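Dephospho-CoA kinase (Legionella pneumophila subsp. pneumophila, PDB 4TTR) probably catalyses the ATP-dependent phosphorylation of the 3'-hydroxyl group of dephospho-CoA, the last step of coenzyme A biosynthesis. Local coordinates at residues I49-T54 / L79-I84; S66-S71 / R95-S100. All blocks are in the same frame, centred on the assembly; numbering follows the deposited sequence.

Contact 1 of 2, residues I49-T54 / L79-I84; sequences IAKELT and LDRKRI. With PO4 (phosphate ion), chain C.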
ATOM      1  N   ILE A  49      -3.244   6.288  -7.388  1.00 15.67           N
ATOM      2  CA  ILE A  49      -3.017   7.708  -7.603  1.00 18.38           C
ATOM      3  C   ILE A  49      -1.614   7.925  -8.167  1.00 18.72           C
ATOM      4  O   ILE A  49      -1.415   8.749  -9.057  1.00 17.91           O
ATOM      5  CB  ILE A  49      -3.201   8.506  -6.292  1.00 16.15           C
ATOM      6  CG1 ILE A  49      -4.655   8.407  -5.825  1.00 18.14           C
ATOM      7  CG2 ILE A  49      -2.823   9.973  -6.482  1.00 17.33           C
ATOM      8  CD1 ILE A  49      -4.887   8.887  -4.412  1.00 18.33           C
ATOM      9  N   ALA A  50      -0.648   7.171  -7.651  1.00 16.88           N
ATOM     10  CA  ALA A  50       0.729   7.267  -8.119  1.00 18.28           C
ATOM     11  C   ALA A  50       0.830   6.904  -9.598  1.00 17.54           C
ATOM     12  O   ALA A  50       1.543   7.557 -10.352  1.00 15.03           O
ATOM     13  CB  ALA A  50       1.630   6.370  -7.291  1.00 21.21           C
ATOM     14  N   LYS A  51       0.115   5.863 -10.010  1.00 20.08           N
ATOM     15  CA  LYS A  51       0.108   5.462 -11.412  1.00 19.01           C
ATOM     16  C   LYS A  51      -0.531   6.536 -12.276  1.00 19.77           C
ATOM     17  O   LYS A  51      -0.027   6.854 -13.352  1.00 19.30           O
ATOM     18  CB  LYS A  51      -0.636   4.141 -11.601  1.00 21.38           C
ATOM     19  CG  LYS A  51       0.141   2.916 -11.162  1.00 28.09           C
ATOM     20  CD  LYS A  51      -0.515   1.653 -11.692  1.00 40.94           C
ATOM     21  CE  LYS A  51       0.041   0.404 -11.031  0.74 33.76           C
ATOM     22  NZ  LYS A  51      -0.682  -0.820 -11.482  0.93 41.62           N
ATOM     23  N   GLU A  52      -1.648   7.083 -11.804  1.00 17.75           N
ATOM     24  CA  GLU A  52      -2.327   8.151 -12.518  1.00 20.07           C
ATOM     25  C   GLU A  52      -1.365   9.307 -12.745  1.00 19.22           C
ATOM     26  O   GLU A  52      -1.217   9.787 -13.868  1.00 18.47           O
ATOM     27  CB  GLU A  52      -3.562   8.634 -11.746  1.00 22.52           C
ATOM     28  CG  GLU A  52      -4.249   9.847 -12.375  1.00 35.55           C
ATOM     29  CD  GLU A  52      -5.374  10.403 -11.518  1.00 36.47           C
ATOM     30  OE1 GLU A  52      -5.847  11.521 -11.816  1.00 36.68           O
ATOM     31  OE2 GLU A  52      -5.784   9.730 -10.547  1.00 36.91           O
ATOM     32  N   LEU A  53      -0.698   9.734 -11.678  1.00 15.81           N
ATOM     33  CA  LEU A  53       0.161  10.912 -11.728  1.00 16.37           C
ATOM     34  C   LEU A  53       1.534  10.634 -12.337  1.00 17.37           C
ATOM     35  O   LEU A  53       2.401  11.507 -12.338  1.00 14.74           O
ATOM     36  CB  LEU A  53       0.329  11.491 -10.324  1.00 15.90           C
ATOM     37  CG  LEU A  53      -0.944  12.129  -9.772  1.00 18.16           C
ATOM     38  CD1 LEU A  53      -0.808  12.411  -8.288  1.00 20.97           C
ATOM     39  CD2 LEU A  53      -1.260  13.407 -10.535  1.00 25.67           C
ATOM     40  N   THR A  54       1.726   9.418 -12.843  1.00 15.39           N
ATOM     41  CA  THR A  54       2.917   9.087 -13.614  1.00 18.03           C
ATOM     42  C   THR A  54       2.502   8.560 -14.985  1.00 16.36           C
ATOM     43  O   THR A  54       3.224   7.787 -15.616  1.00 15.00           O
ATOM     44  CB  THR A  54       3.802   8.059 -12.887  1.00 15.95           C
ATOM     45  OG1 THR A  54       3.019   6.918 -12.508  1.00 17.42           O
ATOM     46  CG2 THR A  54       4.410   8.683 -11.647  1.00 13.06           C
ATOM     47  N   LEU A  79       5.814   3.864 -18.569  1.00 23.95           N
ATOM     48  CA  LEU A  79       6.854   3.528 -17.603  1.00 22.05           C
ATOM     49  C   LEU A  79       6.969   2.022 -17.414  1.00 20.74           C
ATOM     50  O   LEU A  79       5.967   1.307 -17.395  1.00 20.49           O
ATOM     51  CB  LEU A  79       6.578   4.189 -16.253  1.00 21.78           C
ATOM     52  CG  LEU A  79       6.868   5.683 -16.108  1.00 21.11           C
ATOM     53  CD1 LEU A  79       6.485   6.142 -14.711  1.00 19.21           C
ATOM     54  CD2 LEU A  79       8.328   5.998 -16.387  1.00 19.15           C
ATOM     55  N   ASP A  80       8.205   1.550 -17.290  1.00 19.28           N
ATOM     56  CA  ASP A  80       8.469   0.165 -16.927  1.00 21.40           C
ATOM     57  C   ASP A  80       8.353   0.033 -15.414  1.00 19.65           C
ATOM     58  O   ASP A  80       9.344   0.140 -14.689  1.00 19.32           O
ATOM     59  CB  ASP A  80       9.856  -0.270 -17.407  1.00 19.88           C
ATOM     60  CG  ASP A  80      10.100  -1.758 -17.228  1.00 22.91           C
ATOM     61  OD1 ASP A  80       9.379  -2.404 -16.437  1.00 21.30           O
ATOM     62  OD2 ASP A  80      11.023  -2.285 -17.882  1.00 23.08           O
ATOM     63  N   ARG A  81       7.134  -0.206 -14.943  1.00 19.07           N
ATOM     64  CA  ARG A  81       6.846  -0.177 -13.516  1.00 23.07           C
ATOM     65  C   ARG A  81       7.453  -1.361 -12.774  1.00 20.76           C
ATOM     66  O   ARG A  81       7.823  -1.236 -11.607  1.00 22.59           O
ATOM     67  CB  ARG A  81       5.336  -0.126 -13.295  1.00 21.74           C
ATOM     68  CG  ARG A  81       4.732   1.181 -13.773  1.00 23.16           C
ATOM     69  CD  ARG A  81       3.250   1.276 -13.476  1.00 29.99           C
ATOM     70  NE  ARG A  81       2.642   2.419 -14.156  1.00 23.94           N
ATOM     71  CZ  ARG A  81       2.813   3.687 -13.793  1.00 22.84           C
ATOM     72  NH1 ARG A  81       3.582   3.994 -12.757  1.00 24.06           N
ATOM     73  NH2 ARG A  81       2.214   4.654 -14.472  1.00 23.27           N
ATOM     74  N   LYS A  82       7.558  -2.503 -13.447  1.00 21.35           N
ATOM     75  CA  LYS A  82       8.226  -3.667 -12.872  1.00 25.91           C
ATOM     76  C   LYS A  82       9.678  -3.312 -12.581  1.00 23.62           C
ATOM     77  O   LYS A  82      10.183  -3.563 -11.488  1.00 23.23           O
ATOM     78  CB  LYS A  82       8.149  -4.869 -13.820  1.00 33.39           C
ATOM     79  CG  LYS A  82       7.818  -6.196 -13.141  1.00 41.11           C
ATOM     80  CD  LYS A  82       8.969  -6.719 -12.288  0.66 42.77           C
ATOM     81  CE  LYS A  82       9.816  -7.736 -13.044  0.63 42.05           C
ATOM     82  NZ  LYS A  82      10.934  -8.264 -12.209  1.00 42.00           N
ATOM     83  N   ARG A  83      10.337  -2.706 -13.565  1.00 22.11           N
ATOM     84  CA  ARG A  83      11.736  -2.330 -13.425  1.00 19.87           C
ATOM     85  C   ARG A  83      11.917  -1.306 -12.317  1.00 20.04           C
ATOM     86  O   ARG A  83      12.842  -1.408 -11.510  1.00 21.00           O
ATOM     87  CB  ARG A  83      12.283  -1.779 -14.742  1.00 18.90           C
ATOM     88  CG  ARG A  83      13.725  -1.326 -14.648  1.00 20.26           C
ATOM     89  CD  ARG A  83      14.331  -1.089 -16.017  1.00 16.96           C
ATOM     90  NE  ARG A  83      15.743  -0.716 -15.924  1.00 17.79           N
ATOM     91  CZ  ARG A  83      16.752  -1.583 -15.867  1.00 17.05           C
ATOM     92  NH1 ARG A  83      16.526  -2.892 -15.889  1.00 18.75           N
ATOM     93  NH2 ARG A  83      17.995  -1.137 -15.782  1.00 14.43           N
ATOM     94  N   ILE A  84      11.035  -0.314 -12.279  1.00 18.55           N
ATOM     95  CA  ILE A  84      11.113   0.718 -11.255  1.00 19.28           C
ATOM     96  C   ILE A  84      10.962   0.094  -9.867  1.00 20.18           C
ATOM     97  O   ILE A  84      11.721   0.424  -8.958  1.00 18.83           O
ATOM     98  CB  ILE A  84      10.053   1.815 -11.484  1.00 19.61           C
ATOM     99  CG1 ILE A  84      10.455   2.648 -12.702  1.00 20.09           C
ATOM    100  CG2 ILE A  84       9.923   2.722 -10.259  1.00 18.15           C
ATOM    101  CD1 ILE A  84       9.415   3.646 -13.181  1.00 18.79           C
TER
HETATM  102  P   PO4 C 302       5.086   3.744  -9.596  1.00 77.36           P
HETATM  103  O1  PO4 C 302       6.073   3.611 -10.731  1.00 38.59           O
HETATM  104  O2  PO4 C 302       5.742   3.329  -8.300  1.00 59.05           O
HETATM  105  O3  PO4 C 302       3.895   2.857  -9.867  1.00 63.30           O
HETATM  106  O4  PO4 C 302       4.629   5.179  -9.488  1.00 39.20           O

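Contact 2 of 2, residues S66-S71 / R95-S100; sequences SHFGSS and RLWLES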
ATOM      1  N   SER A  66      13.873  11.119 -16.662  1.00 14.02           N
ATOM      2  CA  SER A  66      15.105  11.894 -16.693  0.66 18.43           C
ATOM      3  C   SER A  66      16.053  11.411 -15.599  1.00 19.37           C
ATOM      4  O   SER A  66      17.269  11.370 -15.788  1.00 20.49           O
ATOM      5  CB  SER A  66      14.813  13.386 -16.525  0.66 20.06           C
ATOM      6  OG  SER A  66      14.931  13.784 -15.171  0.66 33.37           O
ATOM      7  N   HIS A  67      15.488  11.032 -14.458  1.00 17.16           N
ATOM      8  CA  HIS A  67      16.279  10.589 -13.314  1.00 18.69           C
ATOM      9  C   HIS A  67      16.881   9.202 -13.519  1.00 15.06           C
ATOM     10  O   HIS A  67      18.084   9.005 -13.345  1.00 15.58           O
ATOM     11  CB  HIS A  67      15.416  10.592 -12.052  1.00 17.48           C
ATOM     12  CG  HIS A  67      16.169  10.262 -10.802  1.00 16.39           C
ATOM     13  ND1 HIS A  67      16.988  11.169 -10.166  1.00 18.37           N
ATOM     14  CD2 HIS A  67      16.224   9.125 -10.069  1.00 16.96           C
ATOM     15  CE1 HIS A  67      17.514  10.605  -9.094  1.00 20.10           C
ATOM     16  NE2 HIS A  67      17.069   9.364  -9.012  1.00 17.76           N
ATOM     17  N   PHE A  68      16.042   8.240 -13.884  1.00 15.51           N
ATOM     18  CA  PHE A  68      16.485   6.860 -14.020  1.00 17.53           C
ATOM     19  C   PHE A  68      17.022   6.561 -15.414  1.00 19.22           C
ATOM     20  O   PHE A  68      17.770   5.603 -15.599  1.00 13.81           O
ATOM     21  CB  PHE A  68      15.341   5.901 -13.691  1.00 15.65           C
ATOM     22  CG  PHE A  68      14.957   5.892 -12.238  1.00 18.36           C
ATOM     23  CD1 PHE A  68      15.837   5.422 -11.276  1.00 16.09           C
ATOM     24  CD2 PHE A  68      13.710   6.342 -11.835  1.00 19.01           C
ATOM     25  CE1 PHE A  68      15.481   5.408  -9.935  1.00 19.86           C
ATOM     26  CE2 PHE A  68      13.348   6.330 -10.497  1.00 17.80           C
ATOM     27  CZ  PHE A  68      14.234   5.864  -9.546  1.00 16.89           C
ATOM     28  N   GLY A  69      16.637   7.374 -16.391  1.00 15.15           N
ATOM     29  CA  GLY A  69      17.144   7.223 -17.744  1.00 17.25           C
ATOM     30  C   GLY A  69      16.238   6.377 -18.617  1.00 16.47           C
ATOM     31  O   GLY A  69      15.162   5.963 -18.198  1.00 17.56           O
ATOM     32  N   SER A  70      16.699   6.103 -19.830  1.00 15.57           N
ATOM     33  CA  SER A  70      15.890   5.450 -20.850  1.00 16.55           C
ATOM     34  C   SER A  70      15.489   4.016 -20.511  1.00 18.02           C
ATOM     35  O   SER A  70      14.558   3.479 -21.110  1.00 17.55           O
ATOM     36  CB  SER A  70      16.647   5.461 -22.180  1.00 19.05           C
ATOM     37  OG  SER A  70      17.951   4.925 -22.023  1.00 19.23           O
ATOM     38  N   SER A  71      16.181   3.394 -19.557  1.00 18.32           N
ATOM     39  CA  SER A  71      15.922   1.991 -19.229  1.00 16.10           C
ATOM     40  C   SER A  71      14.520   1.773 -18.641  1.00 16.41           C
ATOM     41  O   SER A  71      13.966   0.678 -18.754  1.00 15.88           O
ATOM     42  CB  SER A  71      16.981   1.460 -18.249  1.00 17.78           C
ATOM     43  OG  SER A  71      16.768   1.936 -16.930  1.00 16.37           O
ATOM     44  N   ARG A  95      14.289   4.828  -3.458  1.00 21.74           N
ATOM     45  CA  ARG A  95      12.949   4.739  -2.899  1.00 22.49           C
ATOM     46  C   ARG A  95      12.571   6.074  -2.288  1.00 18.86           C
ATOM     47  O   ARG A  95      11.474   6.583  -2.513  1.00 21.70           O
ATOM     48  CB  ARG A  95      12.849   3.635  -1.845  1.00 26.66           C
ATOM     49  CG  ARG A  95      11.532   3.670  -1.091  1.00 28.56           C
ATOM     50  CD  ARG A  95      11.181   2.335  -0.482  1.00 35.71           C
ATOM     51  NE  ARG A  95      12.230   1.854   0.407  1.00 50.37           N
ATOM     52  CZ  ARG A  95      12.449   2.326   1.629  1.00 46.21           C
ATOM     53  NH1 ARG A  95      11.698   3.307   2.115  1.00 47.62           N
ATOM     54  NH2 ARG A  95      13.430   1.820   2.364  1.00 38.83           N
ATOM     55  N   LEU A  96      13.496   6.643  -1.524  1.00 17.68           N
ATOM     56  CA  LEU A  96      13.255   7.911  -0.858  1.00 22.34           C
ATOM     57  C   LEU A  96      13.134   9.044  -1.870  1.00 20.98           C
ATOM     58  O   LEU A  96      12.295   9.932  -1.711  1.00 19.46           O
ATOM     59  CB  LEU A  96      14.370   8.204   0.145  1.00 23.24           C
ATOM     60  CG  LEU A  96      14.281   7.371   1.431  1.00 40.68           C
ATOM     61  CD1 LEU A  96      15.573   7.446   2.225  1.00 42.64           C
ATOM     62  CD2 LEU A  96      13.109   7.822   2.294  1.00 39.14           C
ATOM     63  N   TRP A  97      13.965   9.010  -2.908  1.00 18.06           N
ATOM     64  CA  TRP A  97      13.905  10.027  -3.949  1.00 17.65           C
ATOM     65  C   TRP A  97      12.528  10.015  -4.598  1.00 16.94           C
ATOM     66  O   TRP A  97      11.898  11.058  -4.757  1.00 16.67           O
ATOM     67  CB  TRP A  97      14.991   9.809  -5.007  1.00 19.61           C
ATOM     68  CG  TRP A  97      14.926  10.819  -6.118  1.00 17.54           C
ATOM     69  CD1 TRP A  97      15.569  12.023  -6.173  1.00 18.70           C
ATOM     70  CD2 TRP A  97      14.161  10.721  -7.328  1.00 16.12           C
ATOM     71  NE1 TRP A  97      15.255  12.676  -7.340  1.00 16.67           N
ATOM     72  CE2 TRP A  97      14.393  11.898  -8.066  1.00 15.02           C
ATOM     73  CE3 TRP A  97      13.305   9.751  -7.855  1.00 17.02           C
ATOM     74  CZ2 TRP A  97      13.801  12.131  -9.304  1.00 15.64           C
ATOM     75  CZ3 TRP A  97      12.718   9.985  -9.086  1.00 16.42           C
ATOM     76  CH2 TRP A  97      12.969  11.165  -9.796  1.00 16.47           C
ATOM     77  N   LEU A  98      12.060   8.824  -4.954  1.00 16.06           N
ATOM     78  CA  LEU A  98      10.789   8.681  -5.648  1.00 16.45           C
ATOM     79  C   LEU A  98       9.622   9.056  -4.740  1.00 19.50           C
ATOM     80  O   LEU A  98       8.638   9.640  -5.193  1.00 14.57           O
ATOM     81  CB  LEU A  98      10.619   7.250  -6.160  1.00 16.20           C
ATOM     82  CG  LEU A  98       9.361   6.984  -6.988  1.00 16.14           C
ATOM     83  CD1 LEU A  98       9.299   7.897  -8.204  1.00 14.82           C
ATOM     84  CD2 LEU A  98       9.291   5.527  -7.419  1.00 17.91           C
ATOM     85  N   GLU A  99       9.735   8.723  -3.460  1.00 18.16           N
ATOM     86  CA  GLU A  99       8.685   9.039  -2.504  1.00 20.09           C
ATOM     87  C   GLU A  99       8.625  10.550  -2.290  1.00 22.64           C
ATOM     88  O   GLU A  99       7.545  11.119  -2.150  1.00 22.93           O
ATOM     89  CB  GLU A  99       8.917   8.301  -1.179  1.00 22.67           C
ATOM     90  CG  GLU A  99       7.697   8.260  -0.260  1.00 32.29           C
ATOM     91  CD  GLU A  99       7.487   9.544   0.519  0.38 29.25           C
ATOM     92  OE1 GLU A  99       8.488  10.225   0.818  0.92 29.07           O
ATOM     93  OE2 GLU A  99       6.321   9.873   0.836  1.00 31.50           O
ATOM     94  N   SER A 100       9.786  11.200  -2.284  1.00 19.69           N
ATOM     95  CA  SER A 100       9.836  12.651  -2.131  1.00 22.02           C
ATOM     96  C   SER A 100       9.248  13.353  -3.347  1.00 20.46           C
ATOM     97  O   SER A 100       8.601  14.389  -3.215  1.00 20.45           O
ATOM     98  CB  SER A 100      11.270  13.129  -1.912  1.00 21.90           C
ATOM     99  OG  SER A 100      11.830  12.548  -0.750  1.00 48.87           O
TER

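Contact 1 of 2, residues I49-T54 / L79-I84
R81 lays one face of its guanidinium group against the side chain of K51, whose CG sits 3.8 Å from R81 CZ, over the centre of the group. K51 runs on extended past the arginine, and its CE comes near R81 CD. The edge of the guanidinium carries the polar contact. R81 NH1 and NH2 both donate to T54 OG1, at 3.0 and 3.1 Å, and the oxygen lies nearly in the guanidinium plane. Both bonds are bent, with N-H...O angles of 149° and 143°, as expected when two nitrogens share one acceptor. T54 OG1 stands between its backbone N and carbonyl carbon (chi1 52°), where it also donates to A50 O at 2.7 Å. The hydroxyl thus ties the arginine to the last turn of helix 46-52. R81 NH1 also makes a weak bond to O3 of a phosphate ion, probably from the crystallisation liquor. Beside the threonine hydroxyl, L79 CD1 packs on T54 CB at 3.8 Å. The contact joins the end of helix 46-52, which follows edge strand 42-45, to the start of helix 81-90; T54 and L79 also rest on helix 59-68.

Contact 2 of 2, residues S66-S71 / R95-S100
H67 and W97 lie face to face. The imidazole stacks on the six-membered ring of the indole, with centroids 3.6 Å apart and planes only 9° from parallel. The overlap is broad. H67 CG sits 3.4 Å from W97 CZ2, and H67 CE1 reaches across toward the five-membered ring, 3.5 Å from W97 NE1. H67 CB joins in as well, 3.4 Å from W97 CH2. Each ring is carried out from its own helix with CG anti to the backbone N (chi1 -175° for H67, 178° for W97), and the two side chains pass each other in opposite directions. At its polar end, H67 NE2 is hydrogen-bonded to E94 OE2, just ahead of the 95-100 segment. This bond would help fix the rotation of the imidazole over the indole.

F68 completes an aromatic cluster with these two residues. The cluster bridges helix 59-68, near its C-terminal end, and the long helix 92-115 of this P-loop kinase fold, away from the ATP-binding loop. F68 leaves the backbone differently from the other two rings, with CG anti to its carbonyl carbon. The F68 ring is steeply inclined to the indole, and F68 CE2 meets W97 CZ3 at 4.0 Å. Its relation to the histidine is different: H67 CD2 lies over the F68 face, while F68 CE1 comes to the edge of the imidazole. F68 also packs on I87 of helix 81-90.

From the N terminus, the chain leaves edge strand 42-45 for helix 46-52, whose end carries the first segment of contact 1. Helix 59-68 follows and ends in the first segment of contact 2. The chain then returns through 79-84, closing the loop of contact 1, and runs along helix 81-90 into helix 92-115, where 95-100 closes the loop of contact 2. The segments alternate, so the two loops cross. Their centres are about 11 Å apart, and they meet directly: I84 packs on L98, and R83 NE probably makes a weak hydrogen bond to S71 OG. Together they tie helices 46-52, 59-68, 81-90 and 92-115 into one helical region.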